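Local coordinates for protein voltage-sensor containing phosphatase (Ciona intestinalis, PDB 3V0D) that probably removes phosphate from membrane phosphoinositides under voltage control, pairing a PTEN-like phosphatase domain with a C2 domain in the crystallised fragment, at residues Asp79-Lys82 with Phe83-Val87; Val97-Leu100 with Val101-Leu104; Met114-Asp117 with Pro118-Ile122. The protein carries 1 engineered substitution. All coordinates share one frame; numbering follows the deposited sequence. Where two conformers were deposited one is given.

Contact 1 of 3, residues Asp79-Lys82 with Phe83-Val87; sequences DETK and FDNHV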
ATOM      1  N   ASP A  79      14.551   4.797  19.261  1.00 16.38           N
ATOM      2  CA  ASP A  79      14.408   4.680  20.710  1.00 15.91           C
ATOM      3  C   ASP A  79      13.005   5.110  21.128  1.00 15.84           C
ATOM      4  O   ASP A  79      12.697   6.305  21.254  1.00 16.70           O
ATOM      5  CB  ASP A  79      15.473   5.554  21.389  1.00 17.04           C
ATOM      6  CG  ASP A  79      15.340   5.578  22.892  1.00 17.11           C
ATOM      7  OD1 ASP A  79      14.513   4.816  23.436  1.00 16.63           O
ATOM      8  OD2 ASP A  79      16.060   6.373  23.523  1.00 18.94           O
ATOM      9  N   GLU A  80      12.141   4.128  21.349  1.00 15.74           N
ATOM     10  CA  GLU A  80      10.731   4.397  21.645  1.00 15.73           C
ATOM     11  C   GLU A  80      10.530   4.934  23.049  1.00 15.66           C
ATOM     12  O   GLU A  80       9.461   5.456  23.369  1.00 16.19           O
ATOM     13  CB  GLU A  80       9.895   3.148  21.403  1.00 16.48           C
ATOM     14  CG  GLU A  80       9.945   2.729  19.944  1.00 16.95           C
ATOM     15  CD  GLU A  80       9.224   1.436  19.629  1.00 17.75           C
ATOM     16  OE1 GLU A  80       8.711   0.787  20.567  1.00 19.10           O
ATOM     17  OE2 GLU A  80       9.200   1.056  18.442  1.00 19.16           O
ATOM     18  N   THR A  81      11.558   4.815  23.894  1.00 15.54           N
ATOM     19  CA  THR A  81      11.486   5.420  25.213  1.00 16.88           C
ATOM     20  C   THR A  81      11.466   6.946  25.149  1.00 16.60           C
ATOM     21  O   THR A  81      10.969   7.595  26.076  1.00 17.92           O
ATOM     22  CB  THR A  81      12.538   4.806  26.147  1.00 17.35           C
ATOM     23  OG1 THR A  81      12.324   3.369  26.162  1.00 18.40           O
ATOM     24  CG2 THR A  81      12.429   5.357  27.573  1.00 19.41           C
ATOM     25  N   LYS A  82      11.913   7.527  24.025  1.00 17.17           N
ATOM     26  CA  LYS A  82      11.777   8.968  23.780  0.50 18.50           C
ATOM     27  C   LYS A  82      10.307   9.388  23.808  1.00 18.40           C
ATOM     28  O   LYS A  82       9.989  10.539  24.126  1.00 20.25           O
ATOM     29  CB  LYS A  82      12.398   9.339  22.425  0.50 19.08           C
ATOM     30  CG  LYS A  82      13.907   9.245  22.382  0.50 21.29           C
ATOM     31  CD  LYS A  82      14.521  10.372  23.171  0.50 24.70           C
ATOM     32  CE  LYS A  82      16.024  10.238  23.259  0.50 26.77           C
ATOM     33  NZ  LYS A  82      16.559  11.195  24.272  0.50 29.47           N
ATOM     34  N   PHE A  83       9.424   8.458  23.427  1.00 17.75           N
ATOM     35  CA  PHE A  83       7.975   8.698  23.402  1.00 18.23           C
ATOM     36  C   PHE A  83       7.299   8.007  24.593  1.00 18.21           C
ATOM     37  O   PHE A  83       6.126   7.648  24.533  1.00 19.40           O
ATOM     38  CB  PHE A  83       7.391   8.194  22.074  1.00 17.80           C
ATOM     39  CG  PHE A  83       7.798   9.021  20.893  1.00 17.01           C
ATOM     40  CD1 PHE A  83       8.785   8.590  20.029  1.00 19.00           C
ATOM     41  CD2 PHE A  83       7.177  10.247  20.665  1.00 17.82           C
ATOM     42  CE1 PHE A  83       9.138   9.372  18.935  1.00 19.74           C
ATOM     43  CE2 PHE A  83       7.559  11.042  19.577  1.00 19.15           C
ATOM     44  CZ  PHE A  83       8.519  10.586  18.710  1.00 19.70           C
ATOM     45  N   ASP A  84       8.062   7.826  25.673  1.00 18.48           N
ATOM     46  CA  ASP A  84       7.545   7.187  26.891  1.00 19.69           C
ATOM     47  C   ASP A  84       6.932   5.816  26.611  1.00 18.02           C
ATOM     48  O   ASP A  84       5.979   5.402  27.269  1.00 18.77           O
ATOM     49  CB  ASP A  84       6.586   8.108  27.665  1.00 22.19           C
ATOM     50  CG  ASP A  84       7.293   9.330  28.267  1.00 26.37           C
ATOM     51  OD1 ASP A  84       8.531   9.329  28.408  1.00 30.01           O
ATOM     52  OD2 ASP A  84       6.596  10.311  28.593  1.00 31.96           O
ATOM     53  N   ASN A  85       7.505   5.101  25.643  1.00 17.10           N
ATOM     54  CA  ASN A  85       7.111   3.729  25.332  1.00 17.44           C
ATOM     55  C   ASN A  85       5.694   3.639  24.788  1.00 17.74           C
ATOM     56  O   ASN A  85       5.048   2.600  24.910  1.00 20.74           O
ATOM     57  CB  ASN A  85       7.299   2.804  26.540  1.00 18.24           C
ATOM     58  CG  ASN A  85       8.667   2.963  27.136  1.00 18.34           C
ATOM     59  OD1 ASN A  85       9.676   2.811  26.427  1.00 18.51           O
ATOM     60  ND2 ASN A  85       8.725   3.308  28.421  1.00 20.54           N
ATOM     61  N   HIS A  86       5.210   4.711  24.171  1.00 17.05           N
ATOM     62  CA  HIS A  86       3.854   4.722  23.595  1.00 17.98           C
ATOM     63  C   HIS A  86       3.909   4.613  22.074  1.00 16.83           C
ATOM     64  O   HIS A  86       3.237   5.356  21.369  1.00 18.63           O
ATOM     65  CB  HIS A  86       3.138   6.019  23.997  1.00 19.51           C
ATOM     66  CG  HIS A  86       3.020   6.209  25.470  1.00 22.44           C
ATOM     67  ND1 HIS A  86       2.558   5.223  26.309  1.00 25.47           N
ATOM     68  CD2 HIS A  86       3.323   7.267  26.262  1.00 25.04           C
ATOM     69  CE1 HIS A  86       2.576   5.662  27.559  1.00 26.20           C
ATOM     70  NE2 HIS A  86       3.018   6.907  27.553  1.00 26.55           N
ATOM     71  N   VAL A  87       4.699   3.683  21.577  1.00 16.62           N
ATOM     72  CA  VAL A  87       4.888   3.486  20.138  1.00 16.05           C
ATOM     73  C   VAL A  87       4.440   2.082  19.773  1.00 16.11           C
ATOM     74  O   VAL A  87       4.740   1.133  20.478  1.00 18.50           O
ATOM     75  CB  VAL A  87       6.359   3.701  19.729  1.00 16.33           C
ATOM     76  CG1 VAL A  87       6.526   3.593  18.196  1.00 17.18           C
ATOM     77  CG2 VAL A  87       6.879   5.028  20.232  1.00 17.58           C
TER
HETATM   78  O   HOH W   1       7.100   1.661  22.789  1.00 25.05           O
HETATM   79  O   HOH W   2       6.562  -0.876  20.325  1.00 26.02           O
HETATM   80  O   HOH W   3      11.053   9.833  27.646  1.00 42.42           O
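A short 3-10 segment, residues 80-82, runs into a type I' beta turn from Phe-83 to His-86, and across the junction Thr-81 pairs with Asn-85 while Glu-80 packs on Val-87. The carbonyl oxygen Glu-80 O serves two donors from opposite faces of its plane: Phe-83 N at 3.0 Å and Asn-85 N, also at 3.0 Å. This one acceptor therefore holds both the first residue of the turn and its second central residue, while Asp-84 N bonds to Thr-81 O at 2.9 Å. A side-chain bond adds a further tie. Thr-81 and Asn-85 lie alongside each other, pointing the same way, and the hydroxyl OG1 of Thr-81 donates to OD1 of Asn-85 over 2.7 Å, in the plane of the amide carbonyl. Ahead of this, Asp-79 OD1 takes Thr-81 N at 3.0 Å in an Asx turn. Asp-84 and Asn-85 occupy the turn's two central positions with the positive phi values of a type I' turn, and beyond it the chain enters strand 87-92. Here the extended chain of Glu-80 (chi2 176°) runs slantwise across Val-87, its CD 3.7 Å from Val-87 CB, and one water joins Glu-80 OE1 to Val-87 O, donating to both. A second water bridges Thr-81 O and Asp-84 OD1. Phe-83, by contrast, is buried, its ring resting on Ile-52 and Val-55 of helix 52-62 and on Ile-69 of strand 67-73.

Contact 2 of 3, residues Val97-Leu100 with Val101-Leu104; sequences VPTL and VDLL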
ATOM      1  N   VAL A  97       1.944  -2.395   1.286  1.00 14.15           N
ATOM      2  CA  VAL A  97       0.751  -2.424   2.127  1.00 14.63           C
ATOM      3  C   VAL A  97       0.983  -3.296   3.337  1.00 14.37           C
ATOM      4  O   VAL A  97       1.796  -4.222   3.309  1.00 15.10           O
ATOM      5  CB  VAL A  97      -0.508  -2.930   1.346  1.00 14.46           C
ATOM      6  CG1 VAL A  97      -0.936  -1.904   0.300  1.00 17.21           C
ATOM      7  CG2 VAL A  97      -0.283  -4.306   0.747  1.00 16.82           C
ATOM      8  N   PRO A  98       0.216  -3.052   4.412  1.00 14.68           N
ATOM      9  CA  PRO A  98       0.191  -4.003   5.528  1.00 14.98           C
ATOM     10  C   PRO A  98      -0.573  -5.264   5.100  1.00 15.16           C
ATOM     11  O   PRO A  98      -1.436  -5.217   4.222  1.00 16.21           O
ATOM     12  CB  PRO A  98      -0.633  -3.250   6.579  1.00 16.06           C
ATOM     13  CG  PRO A  98      -1.610  -2.446   5.773  1.00 15.93           C
ATOM     14  CD  PRO A  98      -0.790  -1.976   4.570  1.00 15.13           C
ATOM     15  N   THR A  99      -0.308  -6.363   5.793  1.00 15.52           N
ATOM     16  CA  THR A  99      -1.215  -7.493   5.662  1.00 15.97           C
ATOM     17  C   THR A  99      -2.586  -7.088   6.224  1.00 14.88           C
ATOM     18  O   THR A  99      -2.677  -6.199   7.086  1.00 14.43           O
ATOM     19  CB  THR A  99      -0.703  -8.743   6.380  1.00 17.11           C
ATOM     20  OG1 THR A  99      -0.653  -8.472   7.789  1.00 16.97           O
ATOM     21  CG2 THR A  99       0.638  -9.201   5.835  1.00 19.53           C
ATOM     22  N   LEU A 100      -3.646  -7.765   5.782  1.00 15.28           N
ATOM     23  CA  LEU A 100      -4.958  -7.476   6.367  1.00 14.94           C
ATOM     24  C   LEU A 100      -4.985  -7.823   7.835  1.00 14.72           C
ATOM     25  O   LEU A 100      -5.579  -7.077   8.621  1.00 14.67           O
ATOM     26  CB  LEU A 100      -6.116  -8.115   5.593  1.00 17.08           C
ATOM     27  CG  LEU A 100      -6.392  -7.528   4.204  1.00 16.98           C
ATOM     28  CD1 LEU A 100      -7.580  -8.254   3.588  1.00 19.10           C
ATOM     29  CD2 LEU A 100      -6.649  -6.026   4.241  1.00 18.37           C
ATOM     30  N   VAL A 101      -4.319  -8.911   8.234  1.00 14.48           N
ATOM     31  CA  VAL A 101      -4.218  -9.215   9.660  1.00 15.47           C
ATOM     32  C   VAL A 101      -3.602  -8.035  10.404  1.00 14.23           C
ATOM     33  O   VAL A 101      -4.101  -7.611  11.459  1.00 15.14           O
ATOM     34  CB  VAL A 101      -3.433 -10.508   9.877  1.00 16.08           C
ATOM     35  CG1 VAL A 101      -2.988 -10.654  11.328  1.00 19.28           C
ATOM     36  CG2 VAL A 101      -4.263 -11.695   9.447  1.00 17.98           C
ATOM     37  N   ASP A 102      -2.486  -7.502   9.903  1.00 14.45           N
ATOM     38  CA  ASP A 102      -1.847  -6.384  10.579  1.00 14.77           C
ATOM     39  C   ASP A 102      -2.685  -5.120  10.562  1.00 13.83           C
ATOM     40  O   ASP A 102      -2.691  -4.357  11.529  1.00 14.41           O
ATOM     41  CB  ASP A 102      -0.481  -6.072   9.986  1.00 16.66           C
ATOM     42  CG  ASP A 102       0.592  -7.091  10.365  1.00 20.85           C
ATOM     43  OD1 ASP A 102       0.299  -8.029  11.101  1.00 24.60           O
ATOM     44  OD2 ASP A 102       1.738  -6.935   9.914  1.00 23.81           O
ATOM     45  N   LEU A 103      -3.397  -4.870   9.463  1.00 13.85           N
ATOM     46  CA  LEU A 103      -4.276  -3.715   9.402  1.00 13.88           C
ATOM     47  C   LEU A 103      -5.387  -3.820  10.455  1.00 13.67           C
ATOM     48  O   LEU A 103      -5.660  -2.835  11.166  1.00 13.97           O
ATOM     49  CB  LEU A 103      -4.856  -3.577   7.999  1.00 14.00           C
ATOM     50  CG  LEU A 103      -5.758  -2.355   7.752  1.00 14.82           C
ATOM     51  CD1 LEU A 103      -5.061  -1.046   8.072  1.00 15.94           C
ATOM     52  CD2 LEU A 103      -6.266  -2.376   6.314  1.00 17.48           C
ATOM     53  N   LEU A 104      -6.013  -4.993  10.568  1.00 13.80           N
ATOM     54  CA  LEU A 104      -7.083  -5.135  11.550  1.00 14.67           C
ATOM     55  C   LEU A 104      -6.537  -5.051  12.982  1.00 14.68           C
ATOM     56  O   LEU A 104      -7.219  -4.535  13.867  1.00 15.26           O
ATOM     57  CB  LEU A 104      -7.852  -6.422  11.344  1.00 14.90           C
ATOM     58  CG  LEU A 104      -8.645  -6.527  10.063  1.00 17.02           C
ATOM     59  CD1 LEU A 104      -9.499  -7.784  10.047  1.00 18.25           C
ATOM     60  CD2 LEU A 104      -9.470  -5.318   9.726  1.00 20.88           C
TER
HETATM   61  O   HOH W   4       2.219  -5.685   7.462  1.00 28.52           O
HETATM   62  O   HOH W   5       0.379 -10.689   9.061  1.00 32.80           O
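Thr-99 meets Asp-102 one turn further on, and its side chain can be followed outward atom by atom. CB stands 4.1 Å from Asp-102 N, too far for more than light contact. The hydroxyl then closes the gap: with chi1 at 64°, OG1 sits between the backbone N and the carbonyl carbon, turned to the helix that starts at the next residue, and accepts Asp-102 N at 3.0 Å with an N-H...O angle of 158°. Thr-99 is therefore the N-cap of helix 100-115. OG1 also touches the carboxyl carbon, Asp-102 CG, at 3.2 Å. In a capping box the carboxylate would accept from the N-cap N-H directly; here a water stands between them, accepting from Thr-99 N and donating to Asp-102 OD2 at 2.8 Å. Pro-98, just before the cap, and Leu-103, four residues after it, make the apolar contact of a hydrophobic staple (N' with N4), Pro-98 CG lying 4.1 Å from Leu-103 CB, and both rest on Leu-136 of helix 131-143. Regular helical bonds follow at once, Leu-103 N to Thr-99 O at 2.8 Å and Leu-104 N to Leu-100 O at 2.9 Å. Leu-100 N is taken by Asp-269 of the C2 domain, and the Leu-100 side chain meets Asn-295 of that domain and Tyr-181 of helix 176-191.

Contact 3 of 3, residues Met114-Asp117 with Pro118-Ile122; sequences MTSD and PDHVI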
ATOM      1  N   MET A 114      -8.412   4.867  21.641  1.00 19.67           N
ATOM      2  CA  MET A 114      -9.224   6.047  21.454  1.00 21.40           C
ATOM      3  C   MET A 114     -10.510   5.989  22.286  1.00 21.89           C
ATOM      4  O   MET A 114     -10.975   7.006  22.792  1.00 23.02           O
ATOM      5  CB  MET A 114      -9.491   6.287  19.964  1.00 20.99           C
ATOM      6  CG  MET A 114      -8.192   6.616  19.190  1.00 20.31           C
ATOM      7  SD  MET A 114      -7.536   8.211  19.635  1.00 19.57           S
ATOM      8  CE  MET A 114      -8.179   9.126  18.291  1.00 22.23           C
ATOM      9  N   THR A 115     -11.068   4.809  22.487  1.00 22.12           N
ATOM     10  CA  THR A 115     -12.370   4.762  23.150  1.00 23.73           C
ATOM     11  C   THR A 115     -12.245   5.147  24.611  1.00 23.80           C
ATOM     12  O   THR A 115     -13.211   5.599  25.227  1.00 24.91           O
ATOM     13  CB  THR A 115     -12.924   3.333  23.026  0.73 24.21           C
ATOM     14  OG1 THR A 115     -13.058   2.996  21.647  0.73 29.00           O
ATOM     15  CG2 THR A 115     -14.279   3.249  23.614  0.73 23.54           C
ATOM     16  N   SER A 116     -11.056   4.976  25.174  1.00 25.08           N
ATOM     17  CA  SER A 116     -10.884   5.171  26.600  1.00 25.93           C
ATOM     18  C   SER A 116     -10.889   6.637  27.070  1.00 24.69           C
ATOM     19  O   SER A 116     -11.091   6.882  28.256  1.00 26.50           O
ATOM     20  CB  SER A 116      -9.631   4.450  27.091  1.00 27.86           C
ATOM     21  OG  SER A 116      -8.465   5.008  26.514  1.00 29.12           O
ATOM     22  N   ASP A 117     -10.710   7.606  26.163  1.00 23.10           N
ATOM     23  CA  ASP A 117     -10.609   9.020  26.557  1.00 22.04           C
ATOM     24  C   ASP A 117     -10.824   9.880  25.312  1.00 22.15           C
ATOM     25  O   ASP A 117     -10.120   9.699  24.330  1.00 21.39           O
ATOM     26  CB  ASP A 117      -9.222   9.220  27.194  1.00 22.14           C
ATOM     27  CG  ASP A 117      -8.929  10.635  27.695  1.00 23.69           C
ATOM     28  OD1 ASP A 117      -8.062  10.716  28.594  1.00 28.98           O
ATOM     29  OD2 ASP A 117      -9.457  11.647  27.188  1.00 25.01           O
ATOM     30  N   PRO A 118     -11.801  10.812  25.328  1.00 22.99           N
ATOM     31  CA  PRO A 118     -12.095  11.598  24.104  1.00 23.89           C
ATOM     32  C   PRO A 118     -10.964  12.554  23.697  1.00 22.18           C
ATOM     33  O   PRO A 118     -10.969  13.070  22.564  1.00 23.87           O
ATOM     34  CB  PRO A 118     -13.342  12.388  24.495  1.00 25.45           C
ATOM     35  CG  PRO A 118     -13.187  12.543  25.976  1.00 25.95           C
ATOM     36  CD  PRO A 118     -12.673  11.213  26.447  1.00 24.27           C
ATOM     37  N   ASP A 119     -10.021  12.795  24.614  1.00 21.46           N
ATOM     38  CA  ASP A 119      -8.878  13.644  24.301  1.00 21.18           C
ATOM     39  C   ASP A 119      -7.645  12.851  23.860  1.00 19.42           C
ATOM     40  O   ASP A 119      -6.591  13.446  23.609  1.00 20.11           O
ATOM     41  CB  ASP A 119      -8.520  14.545  25.489  1.00 22.65           C
ATOM     42  CG  ASP A 119      -9.688  15.422  25.925  1.00 26.18           C
ATOM     43  OD1 ASP A 119      -9.905  15.587  27.143  1.00 32.25           O
ATOM     44  OD2 ASP A 119     -10.385  15.962  25.049  1.00 29.50           O
ATOM     45  N   HIS A 120      -7.747  11.524  23.753  1.00 18.60           N
ATOM     46  CA  HIS A 120      -6.638  10.756  23.211  1.00 17.64           C
ATOM     47  C   HIS A 120      -6.413  11.097  21.747  1.00 17.36           C
ATOM     48  O   HIS A 120      -7.357  11.346  20.990  1.00 17.76           O
ATOM     49  CB  HIS A 120      -6.894   9.272  23.410  1.00 17.78           C
ATOM     50  CG  HIS A 120      -6.535   8.800  24.777  1.00 17.76           C
ATOM     51  ND1 HIS A 120      -6.683   7.491  25.175  1.00 19.13           N
ATOM     52  CD2 HIS A 120      -6.034   9.467  25.846  1.00 18.53           C
ATOM     53  CE1 HIS A 120      -6.288   7.370  26.433  1.00 20.43           C
ATOM     54  NE2 HIS A 120      -5.882   8.553  26.857  1.00 20.01           N
ATOM     55  N   VAL A 121      -5.138  11.095  21.353  1.00 16.69           N
ATOM     56  CA  VAL A 121      -4.771  11.273  19.962  1.00 17.07           C
ATOM     57  C   VAL A 121      -3.909  10.113  19.490  1.00 16.00           C
ATOM     58  O   VAL A 121      -3.224   9.432  20.277  1.00 16.27           O
ATOM     59  CB  VAL A 121      -4.048  12.633  19.690  1.00 17.97           C
ATOM     60  CG1 VAL A 121      -4.869  13.781  20.252  1.00 19.43           C
ATOM     61  CG2 VAL A 121      -2.633  12.674  20.234  1.00 19.76           C
ATOM     62  N   ILE A 122      -3.938   9.918  18.170  1.00 15.98           N
ATOM     63  CA  ILE A 122      -3.033   9.010  17.492  1.00 15.89           C
ATOM     64  C   ILE A 122      -2.231   9.806  16.495  1.00 15.32           C
ATOM     65  O   ILE A 122      -2.755  10.682  15.803  1.00 16.47           O
ATOM     66  CB  ILE A 122      -3.767   7.816  16.828  1.00 15.31           C
ATOM     67  CG1 ILE A 122      -4.786   8.240  15.766  1.00 16.69           C
ATOM     68  CG2 ILE A 122      -4.406   6.942  17.908  1.00 16.61           C
ATOM     69  CD1 ILE A 122      -5.564   7.066  15.149  1.00 18.06           C
TER
HETATM   70  O   HOH W   6      -9.876  13.606  28.953  1.00 44.25           O
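The imidazole of His-120 carries Asp-117 on one face: Asp-117 CB lies almost straight above the ring centre, 3.4 Å from the centroid and 7° off the normal, a CH-pi contact. The carboxylate of Asp-117 is stacked on the ring too, the two planes inclined by 29°. The indole of Trp-113 also stacks with this imidazole, and Trp-113 O accepts a hydrogen bond from ND1, which fixes how the ring is turned. Ser-116 OG approaches obliquely, 3.2 Å from His-120 CE1, but its own polar partner is likewise Trp-113 O. In Asp-117, CG anti to the backbone N (chi1 -179°) carries the carboxylate across the ring. From there OD2 accepts Asp-119 N at 2.9 Å, an Asx turn, while OD1 forms a salt bridge with Lys-66. The type I beta turn from Asp-117 to His-120 is closed by His-120 N on Asp-117 O at 3.0 Å. A water donates to both Asp-117 OD2 and Asp-119 OD1, which probably eases the proximity of the two carboxylates. Met-114, bent at chi2 and chi3, brings SD to 3.8 Å from Ile-122 CG2 and to 3.4 Å from His-120 O. The turn leads from helix 100-115 into strand 121-125, which runs between parallel strands 34-41 and 67-73, with Trp-140 of helix 131-143 against both Met-114 and Ile-122.

All three contacts show a chain reversing or starting a helix by local bonds, each within the phosphatase part of the protein. Contacts 2 and 3 mark the two ends of helix 100-115, their nearest atoms about 11 Å apart: contact 2 begins it where the phosphatase meets the C2 domain, while contact 3 leads from it to a strand of the central sheet. Contact 1, which leads into another strand of that sheet, lies at the surface, set apart by its hydroxyl-amide pair and with a single buried phenyl ring. The other two are partly buried, contact 2 through aliphatic side chains beside a polar cap, contact 3 through an imidazole and a strand's aliphatic side chains, next to more exposed carboxylates.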